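Local coordinates for putative uncharacterized protein PH1404 (Pyrococcus horikoshii, PDB 3AF6) that probably terminates transcription as a zinc-dependent ribonuclease, cutting nascent RNA where it leaves RNA polymerase, at residues F534-V548 against E577-F591. Numbering follows the deposited sequence.
Sequences FKQLAPDPKNSIIFV and EVIKVNMEVHTIDGF
In the parallel beta-CASP sheet, strand 544-547 pairs with 584-587, which forms one edge of the six-stranded sheet within this chain. E584 N bonds to N543 O; I545 then works both ways, its N giving to E584 O and its O taking H586 N at 2.8 Å. F547 repeats the pattern, N to H586 O and O from I588 N.

Ahead of strand 584-587, A538 O, just past the end of helix 529-537, is gripped twice, by N582 N at 2.6 Å from above the carbonyl plane and by M583 N at 2.7 Å. The M583 side chain is buried between the helix end and strand 544-547. With CG wedged between its backbone N and carbonyl carbon (chi1 71°) and the chain bent at chi3, its SD rests on I545 CB at 3.8 Å and its CE on L537 CB at 3.7 Å, while SD also makes an oblique Met-aromatic contact with F534. The F534 ring points CZ at V581 CG2, 3.8 Å away, and I579 CG2 packs against A538 CB.

Helices flank both faces of the sheet, as in an alpha/beta sandwich: V585 CG1 reaches the edge of the F547 ring at 3.9 Å on the face covered by helix 556-561, whereas I546 and H586 face helix 405-420. There H586 NE2 donates in its ring plane to E584 OE1 at 3.1 Å, from above the carboxylate plane, and R422 forms a salt bridge to that same oxygen. S544 OG lies against E584 CB and hydrogen-bonds to T419.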
loop_
_atom_site.group_PDB
_atom_site.type_symbol
_atom_site.label_atom_id
_atom_site.label_comp_id
_atom_site.label_asym_id
_atom_site.label_seq_id
_atom_site.Cartn_x
_atom_site.Cartn_y
_atom_site.Cartn_z
ATOM N N PHE A 534 4.107 -12.281 24.088
ATOM C CA PHE A 534 5.257 -13.177 24.018
ATOM C C PHE A 534 5.925 -13.319 25.377
ATOM O O PHE A 534 5.962 -14.412 25.947
ATOM C CB PHE A 534 6.296 -12.682 23.013
ATOM C CG PHE A 534 7.590 -13.452 23.064
ATOM C CD1 PHE A 534 7.643 -14.776 22.649
ATOM C CD2 PHE A 534 8.748 -12.861 23.567
ATOM C CE1 PHE A 534 8.829 -15.510 22.736
ATOM C CE2 PHE A 534 9.939 -13.583 23.660
ATOM C CZ PHE A 534 9.978 -14.914 23.242
ATOM N N LYS A 535 6.454 -12.205 25.881
ATOM C CA LYS A 535 7.126 -12.172 27.178
ATOM C C LYS A 535 6.343 -12.925 28.244
ATOM O O LYS A 535 6.891 -13.771 28.953
ATOM C CB LYS A 535 7.303 -10.726 27.657
ATOM C CG LYS A 535 8.406 -9.933 26.985
ATOM C CD LYS A 535 8.484 -8.540 27.595
ATOM C CE LYS A 535 9.654 -7.742 27.038
ATOM N NZ LYS A 535 9.741 -6.376 27.633
ATOM N N GLN A 536 5.054 -12.615 28.350
ATOM C CA GLN A 536 4.220 -13.232 29.362
ATOM C C GLN A 536 3.779 -14.667 29.136
ATOM O O GLN A 536 3.402 -15.346 30.090
ATOM C CB GLN A 536 2.998 -12.358 29.622
ATOM C CG GLN A 536 3.350 -11.039 30.278
ATOM C CD GLN A 536 2.175 -10.421 31.000
ATOM O OE1 GLN A 536 1.557 -11.059 31.853
ATOM N NE2 GLN A 536 1.863 -9.169 30.672
ATOM N N LEU A 537 3.822 -15.149 27.900
ATOM C CA LEU A 537 3.400 -16.521 27.652
ATOM C C LEU A 537 4.579 -17.488 27.547
ATOM O O LEU A 537 4.464 -18.658 27.902
ATOM C CB LEU A 537 2.548 -16.587 26.380
ATOM C CG LEU A 537 1.287 -15.711 26.349
ATOM C CD1 LEU A 537 0.565 -15.903 25.036
ATOM C CD2 LEU A 537 0.364 -16.073 27.497
ATOM N N ALA A 538 5.718 -16.983 27.087
ATOM C CA ALA A 538 6.919 -17.796 26.897
ATOM C C ALA A 538 7.184 -18.906 27.920
ATOM O O ALA A 538 7.414 -20.056 27.548
ATOM C CB ALA A 538 8.145 -16.885 26.794
ATOM N N PRO A 539 7.167 -18.576 29.222
ATOM C CA PRO A 539 7.420 -19.584 30.258
ATOM C C PRO A 539 6.498 -20.804 30.255
ATOM O O PRO A 539 6.969 -21.938 30.312
ATOM C CB PRO A 539 7.305 -18.781 31.551
ATOM C CG PRO A 539 7.778 -17.434 31.141
ATOM C CD PRO A 539 7.060 -17.236 29.825
ATOM N N ASP A 540 5.190 -20.573 30.187
ATOM C CA ASP A 540 4.217 -21.663 30.214
ATOM C C ASP A 540 4.160 -22.510 28.934
ATOM O O ASP A 540 3.869 -22.003 27.846
ATOM C CB ASP A 540 2.827 -21.102 30.517
ATOM C CG ASP A 540 1.840 -22.179 30.911
ATOM O OD1 ASP A 540 2.194 -23.379 30.805
ATOM O OD2 ASP A 540 0.713 -21.824 31.323
ATOM N N PRO A 541 4.429 -23.824 29.056
ATOM C CA PRO A 541 4.403 -24.736 27.906
ATOM C C PRO A 541 2.990 -25.127 27.448
ATOM O O PRO A 541 2.822 -25.943 26.543
ATOM C CB PRO A 541 5.224 -25.925 28.396
ATOM C CG PRO A 541 4.908 -25.958 29.848
ATOM C CD PRO A 541 4.972 -24.500 30.246
ATOM N N LYS A 542 1.975 -24.551 28.085
ATOM C CA LYS A 542 0.591 -24.812 27.701
ATOM C C LYS A 542 0.306 -23.982 26.452
ATOM O O LYS A 542 -0.400 -24.415 25.540
ATOM C CB LYS A 542 -0.382 -24.363 28.797
ATOM C CG LYS A 542 -0.398 -25.208 30.044
ATOM C CD LYS A 542 -1.454 -24.699 31.012
ATOM C CE LYS A 542 -1.575 -25.620 32.217
ATOM N NZ LYS A 542 -2.664 -25.199 33.140
ATOM N N ASN A 543 0.870 -22.778 26.434
ATOM C CA ASN A 543 0.689 -21.842 25.334
ATOM C C ASN A 543 1.508 -22.197 24.099
ATOM O O ASN A 543 2.480 -22.958 24.165
ATOM C CB ASN A 543 1.064 -20.426 25.786
ATOM C CG ASN A 543 0.280 -19.971 26.998
ATOM O OD1 ASN A 543 -0.956 -19.968 26.991
ATOM N ND2 ASN A 543 0.993 -19.575 28.047
ATOM N N SER A 544 1.111 -21.620 22.972
ATOM C CA SER A 544 1.806 -21.854 21.717
ATOM C C SER A 544 2.003 -20.574 20.923
ATOM O O SER A 544 1.191 -19.645 20.994
ATOM C CB SER A 544 1.034 -22.865 20.859
ATOM O OG SER A 544 1.388 -24.195 21.195
ATOM N N ILE A 545 3.099 -20.526 20.175
ATOM C CA ILE A 545 3.371 -19.380 19.324
ATOM C C ILE A 545 3.536 -19.917 17.900
ATOM O O ILE A 545 4.234 -20.905 17.674
ATOM C CB ILE A 545 4.635 -18.606 19.789
ATOM C CG1 ILE A 545 4.704 -17.267 19.056
ATOM C CG2 ILE A 545 5.893 -19.436 19.556
ATOM C CD1 ILE A 545 5.816 -16.359 19.533
ATOM N N ILE A 546 2.864 -19.280 16.947
ATOM C CA ILE A 546 2.921 -19.709 15.555
ATOM C C ILE A 546 3.373 -18.581 14.627
ATOM O O ILE A 546 2.710 -17.551 14.515
ATOM C CB ILE A 546 1.524 -20.194 15.074
ATOM C CG1 ILE A 546 1.029 -21.346 15.951
ATOM C CG2 ILE A 546 1.597 -20.642 13.627
ATOM C CD1 ILE A 546 -0.399 -21.754 15.656
ATOM N N PHE A 547 4.501 -18.771 13.962
ATOM C CA PHE A 547 4.982 -17.757 13.028
ATOM C C PHE A 547 4.362 -18.072 11.676
ATOM O O PHE A 547 4.448 -19.205 11.193
ATOM C CB PHE A 547 6.517 -17.772 12.947
ATOM C CG PHE A 547 7.186 -17.315 14.215
ATOM C CD1 PHE A 547 7.110 -15.979 14.612
ATOM C CD2 PHE A 547 7.822 -18.226 15.053
ATOM C CE1 PHE A 547 7.651 -15.558 15.829
ATOM C CE2 PHE A 547 8.364 -17.815 16.267
ATOM C CZ PHE A 547 8.276 -16.477 16.655
ATOM N N VAL A 548 3.714 -17.072 11.084
ATOM C CA VAL A 548 3.054 -17.234 9.797
ATOM C C VAL A 548 3.590 -16.218 8.803
ATOM O O VAL A 548 2.941 -15.887 7.810
ATOM C CB VAL A 548 1.531 -17.041 9.927
ATOM C CG1 VAL A 548 0.956 -18.063 10.892
ATOM C CG2 VAL A 548 1.232 -15.626 10.396
ATOM N N GLU A 577 16.535 -8.246 30.689
ATOM C CA GLU A 577 15.633 -9.276 31.178
ATOM C C GLU A 577 15.900 -10.539 30.366
ATOM O O GLU A 577 16.251 -10.470 29.188
ATOM C CB GLU A 577 14.184 -8.833 30.975
ATOM C CG GLU A 577 13.198 -9.405 31.980
ATOM C CD GLU A 577 11.747 -9.167 31.576
ATOM O OE1 GLU A 577 11.421 -8.042 31.116
ATOM O OE2 GLU A 577 10.933 -10.110 31.728
ATOM N N VAL A 578 15.743 -11.693 30.997
ATOM C CA VAL A 578 15.956 -12.956 30.307
ATOM C C VAL A 578 14.656 -13.743 30.258
ATOM O O VAL A 578 14.279 -14.391 31.234
ATOM C CB VAL A 578 17.030 -13.793 31.013
ATOM C CG1 VAL A 578 18.394 -13.192 30.758
ATOM C CG2 VAL A 578 16.755 -13.827 32.511
ATOM N N ILE A 579 13.963 -13.671 29.125
ATOM C CA ILE A 579 12.703 -14.387 28.971
ATOM C C ILE A 579 12.985 -15.861 28.742
ATOM O O ILE A 579 13.762 -16.228 27.859
ATOM C CB ILE A 579 11.863 -13.864 27.781
ATOM C CG1 ILE A 579 11.428 -12.422 28.023
ATOM C CG2 ILE A 579 10.624 -14.715 27.612
ATOM C CD1 ILE A 579 12.557 -11.432 27.968
ATOM N N LYS A 580 12.351 -16.700 29.550
ATOM C CA LYS A 580 12.518 -18.143 29.449
ATOM C C LYS A 580 11.470 -18.681 28.464
ATOM O O LYS A 580 10.276 -18.683 28.766
ATOM C CB LYS A 580 12.332 -18.763 30.837
ATOM C CG LYS A 580 12.644 -20.246 30.935
ATOM C CD LYS A 580 12.280 -20.779 32.322
ATOM C CE LYS A 580 12.576 -22.269 32.457
ATOM N NZ LYS A 580 11.999 -22.841 33.711
ATOM N N VAL A 581 11.910 -19.123 27.289
ATOM C CA VAL A 581 10.977 -19.638 26.285
ATOM C C VAL A 581 10.703 -21.129 26.451
ATOM O O VAL A 581 11.560 -21.966 26.144
ATOM C CB VAL A 581 11.491 -19.409 24.839
ATOM C CG1 VAL A 581 10.422 -19.820 23.838
ATOM C CG2 VAL A 581 11.860 -17.953 24.635
ATOM N N ASN A 582 9.507 -21.453 26.937
ATOM C CA ASN A 582 9.109 -22.845 27.128
ATOM C C ASN A 582 7.916 -23.189 26.242
ATOM O O ASN A 582 7.792 -24.317 25.773
ATOM C CB ASN A 582 8.746 -23.107 28.589
ATOM C CG ASN A 582 9.838 -22.684 29.541
ATOM O OD1 ASN A 582 11.011 -22.996 29.336
ATOM N ND2 ASN A 582 9.460 -21.973 30.595
ATOM N N MET A 583 7.039 -22.209 26.030
ATOM C CA MET A 583 5.855 -22.370 25.192
ATOM C C MET A 583 6.284 -23.041 23.890
ATOM O O MET A 583 7.465 -22.994 23.533
ATOM C CB MET A 583 5.260 -20.997 24.872
ATOM C CG MET A 583 6.121 -20.174 23.907
ATOM S SD MET A 583 5.508 -18.509 23.521
ATOM C CE MET A 583 3.720 -18.737 23.626
ATOM N N GLU A 584 5.336 -23.658 23.183
ATOM C CA GLU A 584 5.651 -24.319 21.916
ATOM C C GLU A 584 5.886 -23.333 20.781
ATOM O O GLU A 584 5.152 -22.356 20.630
ATOM C CB GLU A 584 4.531 -25.271 21.497
ATOM C CG GLU A 584 4.593 -26.647 22.136
ATOM C CD GLU A 584 3.864 -27.687 21.308
ATOM O OE1 GLU A 584 2.668 -27.473 21.010
ATOM O OE2 GLU A 584 4.492 -28.710 20.947
ATOM N N VAL A 585 6.904 -23.612 19.974
ATOM C CA VAL A 585 7.245 -22.757 18.838
ATOM C C VAL A 585 6.942 -23.466 17.512
ATOM O O VAL A 585 7.587 -24.463 17.170
ATOM C CB VAL A 585 8.756 -22.371 18.868
ATOM C CG1 VAL A 585 9.065 -21.376 17.753
ATOM C CG2 VAL A 585 9.127 -21.786 20.225
ATOM N N HIS A 586 5.967 -22.947 16.770
ATOM C CA HIS A 586 5.581 -23.531 15.484
ATOM C C HIS A 586 5.731 -22.533 14.343
ATOM O O HIS A 586 5.505 -21.333 14.521
ATOM C CB HIS A 586 4.122 -23.990 15.518
ATOM C CG HIS A 586 3.838 -25.046 16.534
ATOM N ND1 HIS A 586 4.335 -26.328 16.435
ATOM C CD2 HIS A 586 3.119 -25.007 17.680
ATOM C CE1 HIS A 586 3.936 -27.035 17.477
ATOM N NE2 HIS A 586 3.197 -26.256 18.248
ATOM N N THR A 587 6.097 -23.030 13.166
ATOM C CA THR A 587 6.238 -22.173 11.998
ATOM C C THR A 587 5.378 -22.714 10.860
ATOM O O THR A 587 5.601 -23.821 10.376
ATOM C CB THR A 587 7.708 -22.085 11.512
ATOM O OG1 THR A 587 8.507 -21.422 12.499
ATOM C CG2 THR A 587 7.793 -21.301 10.212
ATOM N N ILE A 588 4.387 -21.934 10.446
ATOM C CA ILE A 588 3.507 -22.324 9.354
ATOM C C ILE A 588 3.671 -21.249 8.293
ATOM O O ILE A 588 3.111 -20.168 8.424
ATOM C CB ILE A 588 2.021 -22.351 9.791
ATOM C CG1 ILE A 588 1.842 -23.198 11.055
ATOM C CG2 ILE A 588 1.167 -22.915 8.667
ATOM C CD1 ILE A 588 2.137 -24.657 10.868
ATOM N N ASP A 589 4.433 -21.537 7.243
ATOM C CA ASP A 589 4.663 -20.548 6.194
ATOM C C ASP A 589 3.689 -20.635 5.025
ATOM O O ASP A 589 3.820 -19.897 4.045
ATOM C CB ASP A 589 6.087 -20.674 5.657
ATOM C CG ASP A 589 6.336 -22.004 4.986
ATOM O OD1 ASP A 589 5.362 -22.612 4.494
ATOM O OD2 ASP A 589 7.507 -22.433 4.938
ATOM N N GLY A 590 2.718 -21.534 5.127
ATOM C CA GLY A 590 1.751 -21.693 4.054
ATOM C C GLY A 590 0.749 -20.564 3.854
ATOM O O GLY A 590 -0.093 -20.643 2.963
ATOM N N PHE A 591 0.813 -19.521 4.671
ATOM C CA PHE A 591 -0.116 -18.402 4.509
ATOM C C PHE A 591 0.650 -17.202 3.972
ATOM O O PHE A 591 0.093 -16.109 3.812
ATOM C CB PHE A 591 -0.742 -18.024 5.850
ATOM C CG PHE A 591 -1.398 -19.162 6.542
ATOM C CD1 PHE A 591 -2.547 -19.741 6.015
ATOM C CD2 PHE A 591 -0.856 -19.677 7.717
ATOM C CE1 PHE A 591 -3.152 -20.820 6.645
ATOM C CE2 PHE A 591 -1.451 -20.758 8.358
ATOM C CZ PHE A 591 -2.604 -21.331 7.819
#